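Extracellular sialidase/neuraminidase, putative (PDB 2XZI) is a secreted fungal glycoside hydrolase of the sialidase type that acts as a KDNase, probably releasing terminal deaminated sialic acid (KDN) from glycoconjugates. Local coordinates at residues G333-Y338 and A351-D356; R39-V44 and R368-R373; E14-R19 and A327-A332; P274-S279 and T300-M305. All coordinates share one frame; numbering follows the deposited sequence.

Interaction 1 of 4, residues G333-Y338 and A351-D356; sequences GHEGGY and ALVESD. With KDM (deamino-alpha-neuraminic acid), chain C; KDM (deamino-alpha-neuraminic acid), chain D.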
# COMPACT_ATOMS: atom_id res chain seq x y z
N GLY A 333 0.81 7.68 -18.20
CA GLY A 333 -0.53 8.14 -17.87
C GLY A 333 -0.50 9.25 -16.85
O GLY A 333 0.54 9.86 -16.60
N HIS A 334 -1.67 9.52 -16.28
CA HIS A 334 -1.82 10.56 -15.28
C HIS A 334 -1.55 9.99 -13.90
O HIS A 334 -2.34 9.18 -13.42
CB HIS A 334 -3.24 11.14 -15.34
CG HIS A 334 -3.59 11.72 -16.67
ND1 HIS A 334 -3.06 12.91 -17.12
CD2 HIS A 334 -4.44 11.30 -17.63
CE1 HIS A 334 -3.55 13.18 -18.32
NE2 HIS A 334 -4.39 12.22 -18.65
N GLU A 335 -0.48 10.45 -13.26
CA GLU A 335 -0.13 9.98 -11.92
C GLU A 335 -1.15 10.41 -10.88
O GLU A 335 -1.58 11.58 -10.83
CB GLU A 335 1.27 10.47 -11.52
CG GLU A 335 1.74 9.93 -10.17
CD GLU A 335 3.15 10.34 -9.84
OE1 GLU A 335 3.56 11.46 -10.25
OE2 GLU A 335 3.86 9.56 -9.16
N GLY A 336 -1.52 9.46 -10.04
CA GLY A 336 -2.34 9.76 -8.89
C GLY A 336 -3.22 8.60 -8.51
O GLY A 336 -3.85 7.99 -9.35
N GLY A 337 -3.26 8.32 -7.22
CA GLY A 337 -4.12 7.28 -6.67
C GLY A 337 -3.47 6.71 -5.42
O GLY A 337 -2.85 7.44 -4.63
N TYR A 338 -3.60 5.39 -5.26
CA TYR A 338 -3.01 4.67 -4.11
C TYR A 338 -1.49 4.74 -4.15
O TYR A 338 -0.88 4.88 -5.22
CB TYR A 338 -3.41 3.19 -4.13
CG TYR A 338 -4.84 2.86 -3.75
CD1 TYR A 338 -5.93 3.64 -4.17
CD2 TYR A 338 -5.10 1.70 -3.01
CE1 TYR A 338 -7.25 3.27 -3.82
CE2 TYR A 338 -6.37 1.35 -2.66
CZ TYR A 338 -7.45 2.13 -3.06
OH TYR A 338 -8.73 1.75 -2.72
N ALA A 351 8.84 5.19 -3.21
CA ALA A 351 7.39 5.24 -3.26
C ALA A 351 6.85 4.60 -4.53
O ALA A 351 7.37 4.84 -5.62
CB ALA A 351 6.92 6.69 -3.15
N LEU A 352 5.81 3.80 -4.37
CA LEU A 352 5.00 3.33 -5.49
C LEU A 352 3.76 4.19 -5.55
O LEU A 352 3.16 4.46 -4.52
CB LEU A 352 4.60 1.87 -5.29
CG LEU A 352 5.70 0.83 -5.38
CD1 LEU A 352 5.15 -0.53 -5.03
CD2 LEU A 352 6.37 0.79 -6.78
N VAL A 353 3.39 4.60 -6.76
CA VAL A 353 2.24 5.48 -6.97
C VAL A 353 1.47 5.03 -8.21
O VAL A 353 2.05 4.84 -9.29
CB VAL A 353 2.66 6.98 -7.14
CG1 VAL A 353 1.43 7.89 -7.08
CG2 VAL A 353 3.69 7.41 -6.09
N GLU A 354 0.16 4.85 -8.05
CA GLU A 354 -0.72 4.56 -9.17
C GLU A 354 -0.76 5.68 -10.21
O GLU A 354 -0.58 6.86 -9.88
CB GLU A 354 -2.15 4.33 -8.68
CG GLU A 354 -2.32 3.08 -7.85
CD GLU A 354 -3.80 2.79 -7.55
OE1 GLU A 354 -4.59 3.75 -7.41
OE2 GLU A 354 -4.17 1.61 -7.43
N SER A 355 -0.99 5.26 -11.45
CA SER A 355 -1.18 6.17 -12.58
C SER A 355 -2.29 5.62 -13.48
O SER A 355 -2.50 4.43 -13.53
CB SER A 355 0.13 6.26 -13.35
OG SER A 355 0.11 7.35 -14.26
N ASP A 356 -2.96 6.51 -14.21
CA ASP A 356 -4.15 6.14 -14.98
C ASP A 356 -4.09 6.80 -16.33
O ASP A 356 -4.03 8.02 -16.42
CB ASP A 356 -5.39 6.62 -14.21
CG ASP A 356 -6.72 6.15 -14.81
OD1 ASP A 356 -6.78 5.65 -15.95
OD2 ASP A 356 -7.73 6.29 -14.11
C2 KDM C . -11.24 1.15 -4.67
C1 KDM C . -10.85 2.58 -5.04
C3 KDM C . -10.09 0.18 -4.99
C4 KDM C . -10.07 -1.09 -4.09
C5 KDM C . -11.37 -1.33 -3.31
C6 KDM C . -11.72 -0.07 -2.48
C7 KDM C . -13.12 -0.12 -1.85
C8 KDM C . -13.32 1.07 -0.90
C9 KDM C . -14.72 1.06 -0.31
O5 KDM C . -11.27 -2.52 -2.48
O1A KDM C . -9.96 2.75 -5.90
O1B KDM C . -11.50 3.48 -4.46
O4 KDM C . -9.82 -2.22 -4.92
O6 KDM C . -11.63 1.17 -3.26
O7 KDM C . -14.10 -0.07 -2.89
O8 KDM C . -12.39 1.01 0.20
O9 KDM C . -14.83 -0.11 0.52
O2 KDM C . -12.38 0.86 -5.48
C2 KDM D . -10.30 10.67 -11.38
C1 KDM D . -10.05 10.96 -9.88
C3 KDM D . -9.01 10.84 -12.21
C4 KDM D . -8.00 9.70 -11.92
C5 KDM D . -8.67 8.32 -12.03
C6 KDM D . -9.95 8.26 -11.16
C7 KDM D . -10.81 6.98 -11.15
C8 KDM D . -12.01 7.15 -10.17
C9 KDM D . -12.99 5.95 -10.13
O5 KDM D . -7.75 7.29 -11.62
O1A KDM D . -10.63 10.22 -9.05
O1B KDM D . -9.28 11.91 -9.60
O4 KDM D . -6.92 9.80 -12.85
O6 KDM D . -10.84 9.34 -11.58
O7 KDM D . -11.30 6.70 -12.47
O8 KDM D . -11.53 7.41 -8.84
O9 KDM D . -12.32 4.71 -10.39
O2 KDM D . -11.28 11.59 -11.88
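Tyr338 and Glu354 form the tight end of this hairpin contact. Tyr338 N gives a bond to Glu354 OE1 at 2.9 Å, arriving from above the carboxylate plane. Glu354 N in turn reaches Tyr338 O at 3.0 Å, nearly in line with the C=O bond. The two side chains lie side by side and point the same way, with Glu354 CD 3.5 Å from Tyr338 CB. Their ring and carboxylate planes are turned 31° apart. The buried carboxylate is gripped at both oxygens, because Arg39 NE and Ile40 N take OE2. Gly337 has no side chain and lets the corner pass close to OE1.

The more open side is that of the His334 and Glu335 side chains, both partly exposed. The backbone pairing stays close here, with His334 N to Asp356 O at 2.8 Å. His334 meets the strand through CB and CD2, both near Asp356 O. Glu335 crosses Val353 at about a right angle, OE2 lying 3.5 Å from Val353 CB, and its OE1 pairs with Arg373.

Two buried side chains reach the ligands. Asp356 OD2 accepts a hydrogen bond from O5 of KDM chain D at 2.7 Å and pairs with Arg368 NE. Tyr338 OH lies 3.0 Å from O6 of KDM chain C and bonds Glu229, consistent with the tyrosine-glutamate pair typical of sialidase active sites on a beta-propeller.

Interaction 2 of 4, residues R39-V44 and R368-R373; sequences RIPAVV and RAIIWR. With KDM (deamino-alpha-neuraminic acid), chain C; KDM (deamino-alpha-neuraminic acid), chain D.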
# COMPACT_ATOMS: atom_id res chain seq x y z
N ARG A 39 -2.78 -2.22 -10.07
CA ARG A 39 -3.26 -1.28 -9.05
C ARG A 39 -2.88 -1.78 -7.67
O ARG A 39 -2.38 -2.89 -7.52
CB ARG A 39 -4.79 -1.15 -9.14
CG ARG A 39 -5.29 -0.28 -10.30
CD ARG A 39 -6.68 0.30 -10.01
NE ARG A 39 -6.60 1.13 -8.82
CZ ARG A 39 -7.60 1.42 -8.01
NH1 ARG A 39 -8.83 1.01 -8.27
NH2 ARG A 39 -7.35 2.14 -6.92
N ILE A 40 -3.08 -0.91 -6.68
CA ILE A 40 -2.98 -1.30 -5.27
C ILE A 40 -1.56 -1.70 -4.86
O ILE A 40 -1.31 -2.86 -4.51
CB ILE A 40 -4.03 -2.40 -4.88
CG1 ILE A 40 -5.38 -2.24 -5.62
CG2 ILE A 40 -4.25 -2.40 -3.38
CD1 ILE A 40 -6.08 -0.92 -5.42
N PRO A 41 -0.62 -0.74 -4.90
CA PRO A 41 0.80 -0.99 -4.59
C PRO A 41 1.10 -1.22 -3.11
O PRO A 41 0.42 -0.70 -2.22
CB PRO A 41 1.49 0.30 -5.05
CG PRO A 41 0.41 1.35 -4.86
CD PRO A 41 -0.83 0.65 -5.35
N ALA A 42 2.15 -1.99 -2.86
CA ALA A 42 2.72 -2.11 -1.52
C ALA A 42 4.21 -2.30 -1.70
O ALA A 42 4.61 -3.06 -2.58
CB ALA A 42 2.14 -3.29 -0.81
N VAL A 43 5.02 -1.68 -0.87
CA VAL A 43 6.49 -1.80 -0.98
C VAL A 43 7.14 -1.87 0.39
O VAL A 43 6.74 -1.16 1.33
CB VAL A 43 7.09 -0.65 -1.84
CG1 VAL A 43 6.95 0.72 -1.15
CG2 VAL A 43 8.54 -0.94 -2.24
N VAL A 44 8.13 -2.77 0.49
CA VAL A 44 8.95 -2.86 1.69
C VAL A 44 10.40 -3.08 1.35
O VAL A 44 10.73 -3.65 0.34
CB VAL A 44 8.48 -3.98 2.67
CG1 VAL A 44 7.11 -3.64 3.28
CG2 VAL A 44 8.50 -5.35 1.99
N ARG A 368 -4.23 1.03 -16.14
CA ARG A 368 -3.62 1.54 -14.92
C ARG A 368 -2.21 0.98 -14.76
O ARG A 368 -1.99 -0.22 -14.92
CB ARG A 368 -4.44 1.16 -13.69
CG ARG A 368 -5.91 1.45 -13.81
CD ARG A 368 -6.20 2.94 -14.00
NE ARG A 368 -7.63 3.22 -13.89
CZ ARG A 368 -8.26 3.40 -12.73
NH1 ARG A 368 -7.59 3.34 -11.57
NH2 ARG A 368 -9.57 3.63 -12.72
N ALA A 369 -1.27 1.87 -14.45
CA ALA A 369 0.14 1.50 -14.26
C ALA A 369 0.62 1.95 -12.88
O ALA A 369 -0.07 2.72 -12.21
CB ALA A 369 1.01 2.10 -15.36
N ILE A 370 1.78 1.47 -12.47
CA ILE A 370 2.37 1.89 -11.20
C ILE A 370 3.78 2.43 -11.39
O ILE A 370 4.62 1.79 -11.99
CB ILE A 370 2.31 0.75 -10.13
CG1 ILE A 370 0.86 0.33 -9.89
CG2 ILE A 370 2.97 1.21 -8.84
CD1 ILE A 370 0.69 -0.93 -9.01
N ILE A 371 3.99 3.64 -10.86
CA ILE A 371 5.26 4.35 -10.95
C ILE A 371 6.08 4.07 -9.70
O ILE A 371 5.52 4.01 -8.60
CB ILE A 371 5.02 5.88 -11.07
CG1 ILE A 371 4.19 6.26 -12.30
CG2 ILE A 371 6.34 6.68 -11.00
CD1 ILE A 371 4.42 5.43 -13.51
N TRP A 372 7.39 3.88 -9.89
CA TRP A 372 8.35 3.83 -8.79
C TRP A 372 9.14 5.12 -8.70
O TRP A 372 9.69 5.60 -9.71
CB TRP A 372 9.29 2.65 -9.00
CG TRP A 372 10.50 2.58 -8.13
CD1 TRP A 372 11.80 2.68 -8.55
CD2 TRP A 372 10.56 2.32 -6.72
NE1 TRP A 372 12.66 2.52 -7.49
CE2 TRP A 372 11.93 2.29 -6.35
CE3 TRP A 372 9.58 2.13 -5.71
CZ2 TRP A 372 12.35 2.06 -5.04
CZ3 TRP A 372 10.01 1.91 -4.41
CH2 TRP A 372 11.39 1.87 -4.09
N ARG A 373 9.22 5.68 -7.51
CA ARG A 373 9.94 6.93 -7.29
C ARG A 373 10.94 6.72 -6.18
O ARG A 373 10.64 6.01 -5.19
CB ARG A 373 9.00 8.02 -6.85
CG ARG A 373 8.01 8.46 -7.88
CD ARG A 373 7.15 9.62 -7.37
NE ARG A 373 6.46 10.25 -8.48
CZ ARG A 373 7.02 11.14 -9.30
NH1 ARG A 373 8.28 11.53 -9.12
NH2 ARG A 373 6.32 11.65 -10.30
C2 KDM C . -11.24 1.15 -4.67
C1 KDM C . -10.85 2.58 -5.04
C3 KDM C . -10.09 0.18 -4.99
C4 KDM C . -10.07 -1.09 -4.09
C5 KDM C . -11.37 -1.33 -3.31
C6 KDM C . -11.72 -0.07 -2.48
C7 KDM C . -13.12 -0.12 -1.85
C8 KDM C . -13.32 1.07 -0.90
C9 KDM C . -14.72 1.06 -0.31
O5 KDM C . -11.27 -2.52 -2.48
O1A KDM C . -9.96 2.75 -5.90
O1B KDM C . -11.50 3.48 -4.46
O4 KDM C . -9.82 -2.22 -4.92
O6 KDM C . -11.63 1.17 -3.26
O7 KDM C . -14.10 -0.07 -2.89
O8 KDM C . -12.39 1.01 0.20
O9 KDM C . -14.83 -0.11 0.52
O2 KDM C . -12.38 0.86 -5.48
C2 KDM D . -10.30 10.67 -11.38
C1 KDM D . -10.05 10.96 -9.88
C3 KDM D . -9.01 10.84 -12.21
C4 KDM D . -8.00 9.70 -11.92
C5 KDM D . -8.67 8.32 -12.03
C6 KDM D . -9.95 8.26 -11.16
C7 KDM D . -10.81 6.98 -11.15
C8 KDM D . -12.01 7.15 -10.17
C9 KDM D . -12.99 5.95 -10.13
O5 KDM D . -7.75 7.29 -11.62
O1A KDM D . -10.63 10.22 -9.05
O1B KDM D . -9.28 11.91 -9.60
O4 KDM D . -6.92 9.80 -12.85
O6 KDM D . -10.84 9.34 -11.58
O7 KDM D . -11.30 6.70 -12.47
O8 KDM D . -11.53 7.41 -8.84
O9 KDM D . -12.32 4.71 -10.39
O2 KDM D . -11.28 11.59 -11.88
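At the junction of two neighbouring beta-propeller blades, beside the KDM sites, Arg39 and Arg368 lie side by side and point the same way. Arg368 NH1 sits over one face of the Arg39 guanidinium, 3.5 Å from Arg39 CD. The two guanidinium planes are 35° apart. Arg39 NE and Arg368 NH1 come within 3.7 Å, a close pair of like charges. Acids nearby probably offset the repulsion: Glu354 forms a salt bridge with Arg39 NE, and Asp356 with Arg368 NE. Arg39 bends at chi3 (60°), which places NE. Its NH2 and NH1 both donate to O1A of KDM chain C, at 2.9 Å from NH2 and 3.1 Å from NH1. Arg368 has O5 of KDM chain D over one face, toward the rim.

The strands belong to different sheets. Strand 37-45 is the first strand, at one edge of its blade. Strand 368-375 lies between 349-356 and 12-18 in the neighbouring one. The two run at 21° without a hydrogen bond between the segments. Further along the strands, away from the ligands, the contact turns apolar. Ile370 CD1 touches the backbone of Arg39, 3.9 Å from its N, while Ile370 CG2 faces Pro41 CB at 4.2 Å. Val43 then crosses Trp372 at about a right angle, its CG2 lying 3.9 Å from Trp372 CZ3. The indole NE1 is bonded to Gly82 O, and Leu352 packs against Pro41, Val43 and Trp372.

Interaction 3 of 4, residues E14-R19 and A327-A332; sequences EFPLFR and AKVSGA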
# COMPACT_ATOMS: atom_id res chain seq x y z
N GLU A 14 12.56 8.55 -11.20
CA GLU A 14 11.23 7.99 -11.29
C GLU A 14 11.06 7.29 -12.62
O GLU A 14 11.58 7.74 -13.65
CB GLU A 14 10.19 9.09 -11.09
CG GLU A 14 10.34 10.30 -12.01
CD GLU A 14 11.40 11.31 -11.57
OE1 GLU A 14 11.64 11.48 -10.35
OE2 GLU A 14 12.00 11.95 -12.46
N PHE A 15 10.34 6.18 -12.60
CA PHE A 15 10.03 5.43 -13.81
C PHE A 15 8.89 4.45 -13.56
O PHE A 15 8.67 4.04 -12.42
CB PHE A 15 11.29 4.72 -14.39
CG PHE A 15 12.05 3.87 -13.39
CD1 PHE A 15 11.74 2.52 -13.21
CD2 PHE A 15 13.11 4.42 -12.69
CE1 PHE A 15 12.48 1.74 -12.30
CE2 PHE A 15 13.83 3.66 -11.78
CZ PHE A 15 13.51 2.31 -11.57
N PRO A 16 8.17 4.04 -14.62
CA PRO A 16 7.14 3.00 -14.42
C PRO A 16 7.77 1.67 -13.99
O PRO A 16 8.79 1.24 -14.56
CB PRO A 16 6.47 2.88 -15.79
CG PRO A 16 6.91 4.12 -16.55
CD PRO A 16 8.25 4.49 -16.02
N LEU A 17 7.16 1.04 -12.98
CA LEU A 17 7.64 -0.26 -12.53
C LEU A 17 6.68 -1.40 -12.87
O LEU A 17 7.09 -2.55 -13.06
CB LEU A 17 7.96 -0.24 -11.03
CG LEU A 17 8.57 -1.52 -10.44
CD1 LEU A 17 9.89 -1.83 -11.15
CD2 LEU A 17 8.76 -1.41 -8.92
N PHE A 18 5.38 -1.09 -12.90
CA PHE A 18 4.39 -2.07 -13.33
C PHE A 18 3.70 -1.47 -14.55
O PHE A 18 2.98 -0.48 -14.44
CB PHE A 18 3.39 -2.39 -12.20
CG PHE A 18 4.02 -3.08 -11.02
CD1 PHE A 18 4.60 -2.35 -9.99
CD2 PHE A 18 4.01 -4.47 -10.92
CE1 PHE A 18 5.16 -2.98 -8.90
CE2 PHE A 18 4.58 -5.13 -9.83
CZ PHE A 18 5.15 -4.39 -8.80
N ARG A 19 4.00 -2.06 -15.71
CA ARG A 19 3.64 -1.52 -17.02
C ARG A 19 2.41 -2.23 -17.54
O ARG A 19 2.44 -3.44 -17.79
CB ARG A 19 4.82 -1.72 -17.97
CG ARG A 19 6.08 -0.97 -17.52
CD ARG A 19 7.29 -1.24 -18.43
NE ARG A 19 7.10 -0.61 -19.75
CZ ARG A 19 7.45 0.63 -20.06
NH1 ARG A 19 8.05 1.42 -19.17
NH2 ARG A 19 7.20 1.10 -21.28
N ALA A 327 8.34 16.41 -10.23
CA ALA A 327 9.24 15.45 -10.86
C ALA A 327 8.36 14.49 -11.68
O ALA A 327 8.29 13.30 -11.40
CB ALA A 327 10.03 14.69 -9.80
N LYS A 328 7.69 15.02 -12.71
CA LYS A 328 6.70 14.25 -13.47
C LYS A 328 7.34 13.13 -14.29
O LYS A 328 8.47 13.24 -14.78
CB LYS A 328 5.86 15.16 -14.38
CG LYS A 328 4.53 14.56 -14.82
CD LYS A 328 3.84 15.39 -15.91
CE LYS A 328 2.51 14.76 -16.36
NZ LYS A 328 1.40 14.94 -15.37
N VAL A 329 6.59 12.03 -14.40
CA VAL A 329 6.90 10.92 -15.28
C VAL A 329 6.09 11.09 -16.57
O VAL A 329 4.91 11.45 -16.53
CB VAL A 329 6.53 9.55 -14.63
CG1 VAL A 329 6.72 8.39 -15.60
CG2 VAL A 329 7.33 9.32 -13.39
N SER A 330 6.75 10.82 -17.70
CA SER A 330 6.11 10.89 -19.00
C SER A 330 5.89 9.48 -19.56
O SER A 330 6.72 8.58 -19.36
CB SER A 330 6.96 11.72 -19.96
OG SER A 330 7.11 13.04 -19.47
N GLY A 331 4.75 9.30 -20.23
CA GLY A 331 4.44 8.06 -20.95
C GLY A 331 3.78 6.96 -20.14
O GLY A 331 3.63 5.83 -20.62
N ALA A 332 3.38 7.29 -18.91
CA ALA A 332 2.79 6.30 -18.01
C ALA A 332 1.44 6.75 -17.48
O ALA A 332 0.96 6.26 -16.46
CB ALA A 332 3.75 5.99 -16.87
O HOH W 1 11.07 14.13 -13.63
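From Glu14 to Pro16 the strand runs in nearly the same direction as the loop 327-332, 8° apart, and the backbones stay separate, with CA of Phe15 and CA of Val329 at 6.5 Å and no direct hydrogen bond across. Side chains fill the gap. Glu14 and Val329 slide past each other in opposite directions, and Glu14 CG meets Val329 CG2 at 3.5 Å. Glu14 CG sits between the backbone N and the carbonyl carbon (chi1 53°). A further bend at chi2 (-80°) turns CD toward the loop. Glu14 OE1 lies 3.6 Å from Ala327 CB. The aliphatic part of the glutamate thus packs on the valine, while the carboxylate lies by Ala327.

The polar end has its own partners. OE1 is bonded to His12 ND1, with a long, weak ion pair to Arg373 NH1. A water donates to Glu14 OE2 at 2.6 Å and to Lys328 O at 3.0 Å, so it bridges the carboxylate to the loop backbone. Further along, the ring of Pro16 makes the apolar contact: its CG lies 3.7 Å from Ala332 CB, and its CD faces Val329 CG1 at 4.2 Å.

Strand 12-18 is the outermost strand of its blade and pairs with strand 368-375, where a classic beta bulge puts Leu17 and Phe18 together across from Ile370. The loop leads into strand 334-343 at the other edge of that sheet. On the way, Val329 and Ala332 also rest on Ile371 of strand 368-375.

Interaction 4 of 4, residues P274-S279 and T300-M305; sequences PACQGS and TSRRAM. With KDM (deamino-alpha-neuraminic acid), chain D; KDM (deamino-alpha-neuraminic acid), chain C.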
# COMPACT_ATOMS: atom_id res chain seq x y z
N PRO A 274 -9.46 12.76 -1.20
CA PRO A 274 -10.65 12.63 -2.06
C PRO A 274 -11.36 11.29 -1.88
O PRO A 274 -12.04 10.85 -2.78
CB PRO A 274 -10.04 12.74 -3.47
CG PRO A 274 -8.71 11.99 -3.31
CD PRO A 274 -8.23 12.34 -1.90
N ALA A 275 -11.23 10.70 -0.69
CA ALA A 275 -11.68 9.33 -0.43
C ALA A 275 -10.85 8.36 -1.28
O ALA A 275 -11.32 7.76 -2.25
CB ALA A 275 -13.20 9.17 -0.69
N CYS A 276 -9.58 8.24 -0.89
CA CYS A 276 -8.62 7.38 -1.58
C CYS A 276 -7.64 6.86 -0.51
O CYS A 276 -7.52 7.44 0.55
CB CYS A 276 -7.88 8.17 -2.68
SG CYS A 276 -6.74 7.22 -3.71
N GLN A 277 -6.97 5.76 -0.79
CA GLN A 277 -5.92 5.26 0.09
C GLN A 277 -4.73 6.24 0.16
O GLN A 277 -4.50 7.02 -0.77
CB GLN A 277 -5.54 3.86 -0.39
CG GLN A 277 -4.41 3.15 0.37
CD GLN A 277 -3.03 3.40 -0.21
OE1 GLN A 277 -2.80 4.35 -0.96
NE2 GLN A 277 -2.08 2.52 0.12
N GLY A 278 -4.01 6.23 1.27
CA GLY A 278 -2.77 6.97 1.42
C GLY A 278 -1.72 6.05 2.03
O GLY A 278 -1.99 4.85 2.24
N SER A 279 -0.54 6.61 2.32
CA SER A 279 0.54 5.87 2.94
C SER A 279 1.26 6.75 3.95
O SER A 279 1.27 7.99 3.83
CB SER A 279 1.49 5.26 1.88
OG SER A 279 2.03 6.27 1.01
N THR A 300 -11.17 16.46 -3.91
CA THR A 300 -11.93 15.96 -5.06
C THR A 300 -11.18 15.06 -6.05
O THR A 300 -11.78 14.18 -6.68
CB THR A 300 -12.55 17.13 -5.88
OG1 THR A 300 -11.53 18.05 -6.26
CG2 THR A 300 -13.63 17.84 -5.07
N SER A 301 -9.87 15.29 -6.20
CA SER A 301 -9.08 14.65 -7.25
C SER A 301 -8.04 13.70 -6.67
O SER A 301 -7.47 13.98 -5.62
CB SER A 301 -8.37 15.72 -8.08
OG SER A 301 -7.54 15.13 -9.07
N ARG A 302 -7.79 12.61 -7.38
CA ARG A 302 -6.69 11.71 -7.04
C ARG A 302 -5.37 12.16 -7.65
O ARG A 302 -4.34 11.53 -7.42
CB ARG A 302 -7.00 10.25 -7.42
CG ARG A 302 -8.07 9.65 -6.51
CD ARG A 302 -8.38 8.21 -6.81
NE ARG A 302 -9.36 7.72 -5.84
CZ ARG A 302 -9.70 6.44 -5.66
NH1 ARG A 302 -9.13 5.47 -6.38
NH2 ARG A 302 -10.59 6.13 -4.74
N ARG A 303 -5.39 13.26 -8.39
CA ARG A 303 -4.23 13.70 -9.17
C ARG A 303 -3.48 14.85 -8.51
O ARG A 303 -2.98 15.75 -9.19
CB ARG A 303 -4.68 14.15 -10.57
CG ARG A 303 -5.26 13.04 -11.41
CD ARG A 303 -5.42 13.51 -12.85
NE ARG A 303 -6.14 12.52 -13.64
CZ ARG A 303 -6.62 12.73 -14.87
NH1 ARG A 303 -6.47 13.90 -15.48
NH2 ARG A 303 -7.27 11.75 -15.49
N ALA A 304 -3.42 14.85 -7.19
CA ALA A 304 -2.75 15.91 -6.45
C ALA A 304 -1.74 15.32 -5.47
O ALA A 304 -1.65 15.74 -4.33
CB ALA A 304 -3.78 16.79 -5.71
N MET A 305 -0.97 14.33 -5.93
CA MET A 305 -0.08 13.59 -5.03
C MET A 305 0.94 14.51 -4.37
O MET A 305 1.62 15.29 -5.04
CB MET A 305 0.67 12.48 -5.77
CG MET A 305 -0.21 11.36 -6.34
SD MET A 305 -1.42 10.67 -5.20
CE MET A 305 -0.35 9.90 -3.96
C2 KDM D . -10.30 10.67 -11.38
C1 KDM D . -10.05 10.96 -9.88
C3 KDM D . -9.01 10.84 -12.21
C4 KDM D . -8.00 9.70 -11.92
C5 KDM D . -8.67 8.32 -12.03
C6 KDM D . -9.95 8.26 -11.16
C7 KDM D . -10.81 6.98 -11.15
C8 KDM D . -12.01 7.15 -10.17
C9 KDM D . -12.99 5.95 -10.13
O5 KDM D . -7.75 7.29 -11.62
O1A KDM D . -10.63 10.22 -9.05
O1B KDM D . -9.28 11.91 -9.60
O4 KDM D . -6.92 9.80 -12.85
O6 KDM D . -10.84 9.34 -11.58
O7 KDM D . -11.30 6.70 -12.47
O8 KDM D . -11.53 7.41 -8.84
O9 KDM D . -12.32 4.71 -10.39
O2 KDM D . -11.28 11.59 -11.88
C2 KDM C . -11.24 1.15 -4.67
C1 KDM C . -10.85 2.58 -5.04
C3 KDM C . -10.09 0.18 -4.99
C4 KDM C . -10.07 -1.09 -4.09
C5 KDM C . -11.37 -1.33 -3.31
C6 KDM C . -11.72 -0.07 -2.48
C7 KDM C . -13.12 -0.12 -1.85
C8 KDM C . -13.32 1.07 -0.90
C9 KDM C . -14.72 1.06 -0.31
O5 KDM C . -11.27 -2.52 -2.48
O1A KDM C . -9.96 2.75 -5.90
O1B KDM C . -11.50 3.48 -4.46
O4 KDM C . -9.82 -2.22 -4.92
O6 KDM C . -11.63 1.17 -3.26
O7 KDM C . -14.10 -0.07 -2.89
O8 KDM C . -12.39 1.01 0.20
O9 KDM C . -14.83 -0.11 0.52
O2 KDM C . -12.38 0.86 -5.48
O HOH W 2 -11.51 9.47 -5.11
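Arg302 and Ala275 make the direct hydrogen bond of this contact. Arg302 NH2 reaches Ala275 O at 3.1 Å, in the carbonyl plane and on a lone pair. Arg302 NE is bonded to a water at 2.9 Å, and that water lies against Pro274 O. The same guanidinium holds the carboxylate of KDM chain C with two nearly straight bonds, NH1 to O1A at 2.9 Å and NH2 to O1B at 2.8 Å.

Van der Waals contacts come next. Cys276 SG lies 3.4 Å above one face of the guanidinium, and O8 of KDM chain D lies over the opposite one, both toward the rim. Separately, Pro274 CG presses on the backbone, 3.3 Å from Ser301 O.

Backbone and neighbouring groups serve the second ligand. Arg302 N donates to O1B of KDM chain D at 2.8 Å. Arg303 N bonds Ser301 OG in an ST turn, and Arg303 NE donates to O4 of the same ligand at 2.9 Å.

Arg302 thus joins both sites: its extended side chain binds one carboxylate and its backbone the other. Ala275 O and Cys276 SG probably help to orient the guanidinium. Its paired bonds to the KDM chain C carboxylate are consistent with a member of the sialidase arginine triad.

Interactions 1, 2 and 3 share the sheet ordered 12-18, 368-375, 349-356, 334-343. Their centres are 7 to 10 Å apart. Along the chain, interactions 2 and 3 cross, while 4 and then 1 lie in series within the loop closed by interaction 2. Because strand 12-18 from the start of the chain completes a blade made of its last strands, the propeller is closed as by a velcro. Interaction 4 lies about 18 Å from interaction 3, centre to centre, without touching it. Interactions 1, 2 and 4 all reach both KDM molecules, so the first and last parts of the chain meet around the active site and a second ligand site.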